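Local structure of glucose-resistance amylase regulator (Weissella paramesenteroides ATCC 33313, 4RK6) at residues L75-S79 / W80-K84; S116-D119 / Y120-M124. The protein binds glucose and, as a LacI-family regulator, probably controls transcription by acting as a DNA-binding repressor. All coordinates share one frame; numbering follows the deposited sequence.

Contact 1 of 2, residues L75-S79 / W80-K84; sequences LDIPS and WMIDK
The carbonyl oxygen of S79 accepts the N-H of D83 at 2.9 Å, and an N-H...O angle of 176° marks this as a nearly straight bond of the first helical turn. One residue earlier, P78 at the N-cap receives the N-H of selenomethionine M81 on its O at 3.0 Å. That bond is more bent, with the donor standing well above the carbonyl plane, as fits a chain just turning into a helix. D83 bends back over the same turn, bringing its OD2 3.1 Å from S79 O; both are acceptors, so this approach is probably unfavourable, while OD1 is held by Q102. The proline ring lies over one face of the W80 indole: P78 CB sits 3.7 Å from the centroid of the five-membered ring, 26° off its normal, a CH-pi contact. W80 reaches it because its CG stands between the backbone N and the carbonyl carbon (chi1 59°), turning the indole back over the proline, and NE1 is bonded to E52. On the buried side, I77 CG2 meets M81 SE at 4.0 Å and I82 CG1 at 4.1 Å, and L48 of strand 42-48 packs on both I77 and M81. The arrangement is a proline N-cap opening helix 79-87, the helix of a beta-alpha-beta crossover that joins the neighbouring parallel strands 69-72 and 91-95.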
loop_
_atom_site.group_PDB
_atom_site.type_symbol
_atom_site.label_atom_id
_atom_site.label_comp_id
_atom_site.label_asym_id
_atom_site.label_seq_id
_atom_site.Cartn_x
_atom_site.Cartn_y
_atom_site.Cartn_z
ATOM N N LEU A 75 -7.530 -7.856 -14.386
ATOM C CA LEU A 75 -8.638 -8.458 -15.119
ATOM C C LEU A 75 -8.643 -7.893 -16.551
ATOM O O LEU A 75 -9.425 -8.336 -17.392
ATOM C CB LEU A 75 -9.970 -8.191 -14.412
ATOM N N ASP A 76 -7.716 -6.969 -16.829
ATOM C CA ASP A 76 -7.758 -6.090 -17.997
ATOM C C ASP A 76 -6.677 -6.380 -19.068
ATOM O O ASP A 76 -6.378 -5.525 -19.906
ATOM C CB ASP A 76 -7.608 -4.641 -17.499
ATOM C CG ASP A 76 -8.638 -3.698 -18.094
ATOM O OD1 ASP A 76 -9.112 -3.942 -19.226
ATOM O OD2 ASP A 76 -8.974 -2.702 -17.421
ATOM N N ILE A 77 -6.121 -7.585 -19.086
ATOM C CA ILE A 77 -5.018 -7.883 -19.999
ATOM C C ILE A 77 -5.565 -8.095 -21.404
ATOM O O ILE A 77 -6.550 -8.831 -21.573
ATOM C CB ILE A 77 -4.255 -9.153 -19.566
ATOM C CG1 ILE A 77 -3.709 -8.991 -18.131
ATOM C CG2 ILE A 77 -3.121 -9.459 -20.535
ATOM C CD1 ILE A 77 -2.606 -7.961 -17.994
ATOM N N PRO A 78 -4.929 -7.489 -22.417
ATOM C CA PRO A 78 -5.422 -7.743 -23.773
ATOM C C PRO A 78 -5.184 -9.183 -24.228
ATOM O O PRO A 78 -4.144 -9.777 -23.936
ATOM C CB PRO A 78 -4.608 -6.778 -24.632
ATOM C CG PRO A 78 -3.391 -6.486 -23.831
ATOM C CD PRO A 78 -3.886 -6.452 -22.421
ATOM N N SER A 79 -6.146 -9.740 -24.958
ATOM C CA SER A 79 -6.014 -11.105 -25.462
ATOM C C SER A 79 -4.754 -11.338 -26.268
ATOM O O SER A 79 -4.170 -12.421 -26.188
ATOM C CB SER A 79 -7.254 -11.476 -26.289
ATOM O OG SER A 79 -8.415 -11.387 -25.473
ATOM N N TRP A 80 -4.333 -10.345 -27.063
ATOM C CA TRP A 80 -3.159 -10.493 -27.904
ATOM C C TRP A 80 -1.885 -10.727 -27.075
ATOM O O TRP A 80 -0.985 -11.388 -27.552
ATOM C CB TRP A 80 -2.961 -9.311 -28.893
ATOM C CG TRP A 80 -2.820 -7.940 -28.262
ATOM C CD1 TRP A 80 -3.778 -6.966 -28.196
ATOM C CD2 TRP A 80 -1.647 -7.395 -27.635
ATOM N NE1 TRP A 80 -3.281 -5.852 -27.553
ATOM C CE2 TRP A 80 -1.978 -6.089 -27.198
ATOM C CE3 TRP A 80 -0.353 -7.882 -27.405
ATOM C CZ2 TRP A 80 -1.058 -5.265 -26.534
ATOM C CZ3 TRP A 80 0.562 -7.066 -26.735
ATOM C CH2 TRP A 80 0.196 -5.775 -26.301
HETATM N N MSE A 81 -1.818 -10.185 -25.863
HETATM C CA MSE A 81 -0.638 -10.380 -24.995
HETATM C C MSE A 81 -0.574 -11.810 -24.509
HETATM O O MSE A 81 0.477 -12.414 -24.525
HETATM C CB MSE A 81 -0.635 -9.425 -23.769
HETATM C CG MSE A 81 0.700 -9.495 -23.019
HETATM SE SE MSE A 81 0.559 -8.266 -21.479
HETATM C CE MSE A 81 0.507 -6.645 -22.573
ATOM N N ILE A 82 -1.717 -12.345 -24.088
ATOM C CA ILE A 82 -1.804 -13.729 -23.628
ATOM C C ILE A 82 -1.433 -14.637 -24.790
ATOM O O ILE A 82 -0.540 -15.475 -24.671
ATOM C CB ILE A 82 -3.212 -14.069 -23.097
ATOM C CG1 ILE A 82 -3.506 -13.285 -21.817
ATOM C CG2 ILE A 82 -3.341 -15.572 -22.838
ATOM C CD1 ILE A 82 -4.974 -13.250 -21.442
ATOM N N ASP A 83 -2.084 -14.445 -25.935
ATOM C CA ASP A 83 -1.747 -15.216 -27.128
ATOM C C ASP A 83 -0.278 -15.113 -27.539
ATOM O O ASP A 83 0.350 -16.129 -27.761
ATOM C CB ASP A 83 -2.637 -14.845 -28.322
ATOM C CG ASP A 83 -4.043 -15.402 -28.200
ATOM O OD1 ASP A 83 -4.185 -16.642 -28.034
ATOM O OD2 ASP A 83 -5.008 -14.593 -28.283
ATOM N N LYS A 84 0.270 -13.902 -27.642
ATOM C CA LYS A 84 1.666 -13.761 -28.059
ATOM C C LYS A 84 2.634 -14.459 -27.087
ATOM O O LYS A 84 3.605 -15.095 -27.512
ATOM C CB LYS A 84 2.039 -12.282 -28.258
ATOM C CG LYS A 84 1.512 -11.703 -29.578
ATOM C CD LYS A 84 1.964 -10.256 -29.746
ATOM C CE LYS A 84 2.068 -9.822 -31.199
ATOM N NZ LYS A 84 3.062 -10.628 -31.957
#

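Contact 2 of 2, residues S116-D119 / Y120-M124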
loop_
_atom_site.group_PDB
_atom_site.type_symbol
_atom_site.label_atom_id
_atom_site.label_comp_id
_atom_site.label_asym_id
_atom_site.label_seq_id
_atom_site.Cartn_x
_atom_site.Cartn_y
_atom_site.Cartn_z
ATOM N N SER A 116 -20.896 -16.517 1.390
ATOM C CA SER A 116 -20.607 -16.575 2.823
ATOM C C SER A 116 -20.988 -15.257 3.503
ATOM O O SER A 116 -21.465 -15.243 4.602
ATOM C CB SER A 116 -19.140 -16.933 3.098
ATOM O OG SER A 116 -18.256 -15.842 2.869
ATOM N N ILE A 117 -20.777 -14.140 2.830
ATOM C CA ILE A 117 -21.054 -12.848 3.454
ATOM C C ILE A 117 -22.558 -12.623 3.540
ATOM O O ILE A 117 -23.064 -12.205 4.552
ATOM C CB ILE A 117 -20.404 -11.681 2.675
ATOM C CG1 ILE A 117 -18.877 -11.834 2.664
ATOM C CG2 ILE A 117 -20.849 -10.354 3.265
ATOM C CD1 ILE A 117 -18.183 -10.898 1.693
ATOM N N VAL A 118 -23.264 -12.913 2.450
ATOM C CA VAL A 118 -24.702 -12.738 2.411
ATOM C C VAL A 118 -25.351 -13.663 3.432
ATOM O O VAL A 118 -26.235 -13.257 4.171
ATOM C CB VAL A 118 -25.229 -13.017 0.988
ATOM C CG1 VAL A 118 -26.746 -13.146 0.989
ATOM C CG2 VAL A 118 -24.794 -11.935 0.038
ATOM N N ASP A 119 -24.887 -14.908 3.504
ATOM C CA ASP A 119 -25.431 -15.847 4.483
ATOM C C ASP A 119 -25.298 -15.341 5.931
ATOM O O ASP A 119 -26.232 -15.409 6.735
ATOM C CB ASP A 119 -24.754 -17.203 4.342
ATOM C CG ASP A 119 -25.623 -18.322 4.837
ATOM O OD1 ASP A 119 -26.740 -18.503 4.307
ATOM O OD2 ASP A 119 -25.195 -19.005 5.775
ATOM N N TYR A 120 -24.118 -14.825 6.243
ATOM C CA TYR A 120 -23.843 -14.260 7.552
ATOM C C TYR A 120 -24.713 -13.046 7.834
ATOM O O TYR A 120 -25.313 -12.935 8.904
ATOM C CB TYR A 120 -22.347 -13.887 7.657
ATOM C CG TYR A 120 -22.007 -13.171 8.915
ATOM C CD1 TYR A 120 -22.192 -13.778 10.147
ATOM C CD2 TYR A 120 -21.514 -11.883 8.886
ATOM C CE1 TYR A 120 -21.882 -13.114 11.330
ATOM C CE2 TYR A 120 -21.205 -11.215 10.054
ATOM C CZ TYR A 120 -21.386 -11.814 11.261
ATOM O OH TYR A 120 -21.060 -11.104 12.396
ATOM N N LEU A 121 -24.790 -12.114 6.891
ATOM C CA LEU A 121 -25.574 -10.911 7.130
ATOM C C LEU A 121 -27.063 -11.224 7.329
ATOM O O LEU A 121 -27.699 -10.639 8.194
ATOM C CB LEU A 121 -25.402 -9.903 5.997
ATOM C CG LEU A 121 -24.038 -9.181 5.994
ATOM C CD1 LEU A 121 -23.894 -8.293 4.773
ATOM C CD2 LEU A 121 -23.825 -8.378 7.252
ATOM N N ILE A 122 -27.590 -12.156 6.546
ATOM C CA ILE A 122 -28.991 -12.585 6.699
ATOM C C ILE A 122 -29.200 -13.306 8.042
ATOM O O ILE A 122 -30.195 -13.078 8.728
ATOM C CB ILE A 122 -29.437 -13.458 5.504
ATOM C CG1 ILE A 122 -29.549 -12.567 4.255
ATOM C CG2 ILE A 122 -30.751 -14.196 5.789
ATOM C CD1 ILE A 122 -29.718 -13.373 2.990
ATOM N N ASP A 123 -28.260 -14.156 8.427
ATOM C CA ASP A 123 -28.277 -14.793 9.763
ATOM C C ASP A 123 -28.278 -13.746 10.898
ATOM O O ASP A 123 -28.860 -13.968 11.956
ATOM C CB ASP A 123 -27.079 -15.731 9.939
ATOM C CG ASP A 123 -27.234 -17.065 9.213
ATOM O OD1 ASP A 123 -28.309 -17.338 8.654
ATOM O OD2 ASP A 123 -26.257 -17.841 9.197
HETATM N N MSE A 124 -27.624 -12.608 10.664
HETATM C CA MSE A 124 -27.559 -11.526 11.643
HETATM C C MSE A 124 -28.755 -10.601 11.546
HETATM O O MSE A 124 -28.800 -9.588 12.236
HETATM C CB MSE A 124 -26.256 -10.745 11.450
HETATM C CG MSE A 124 -24.991 -11.526 11.766
HETATM SE SE MSE A 124 -24.848 -12.054 13.656
HETATM C CE MSE A 124 -24.086 -10.346 14.293
HETATM O O HOH W 1 -28.694 -17.102 5.846
HETATM O O HOH W 2 -26.389 -20.120 7.804
#
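D119 and D123, one helical turn apart, bring OD2 and OD2 to 3.8 Å. Water probably relieves the repulsion expected between them: one molecule donates to D119 OD2 at 2.6 Å and to D123 OD2 at 2.7 Å, and a second lies within bonding distance of both OD1 atoms. D119 OD1 also bonds H156, just after helix 144-155. Y120 gives its N-H to S116 O at 3.1 Å. With its CG anti to the backbone N (chi1 174°), its ring is carried away from the preceding turn, and CG of selenomethionine M124 lies over one face near the rim, 3.5 Å above the plane of the Y120 ring. V118, which is buried, and I122, at the margin of the apolar side, run side by side, CG1 of V118 touching CD1 of I122 at 3.6 Å. I117 CG2 meets L121 CD1 at 4.0 Å, and both residues pack on I194 of strand 192-195. V118 also meets F149, S152 and M153 of helix 144-155. Apolar i/i+4 pairs inward and water-bridged aspartates on the outer side mark an amphipathic helix, here the C-terminal end of 110-123 against the sheet of a periplasmic-binding-protein-like fold.

Contacts 1 and 2 lie on opposite sides of the chain's centre, about 37 Å apart between centres and about 18 Å between nearest atoms. Both are partly buried, but they sit at opposite ends of two different helices: contact 1 starts helix 79-87, contact 2 finishes helix 110-123. The first has one bent i/i+3 bond and one straight i/i+4 bond beside a proline-indole contact; the second has four successive i/i+4 bonds and a water-bridged acidic pair. Each apolar side meets a strand, 42-48 and 192-195 respectively. The side chains of I77 and I117 lie about 11 Å and 10 Å from the bound glucose; neither is a pocket residue, although I117 packs on I224, which is.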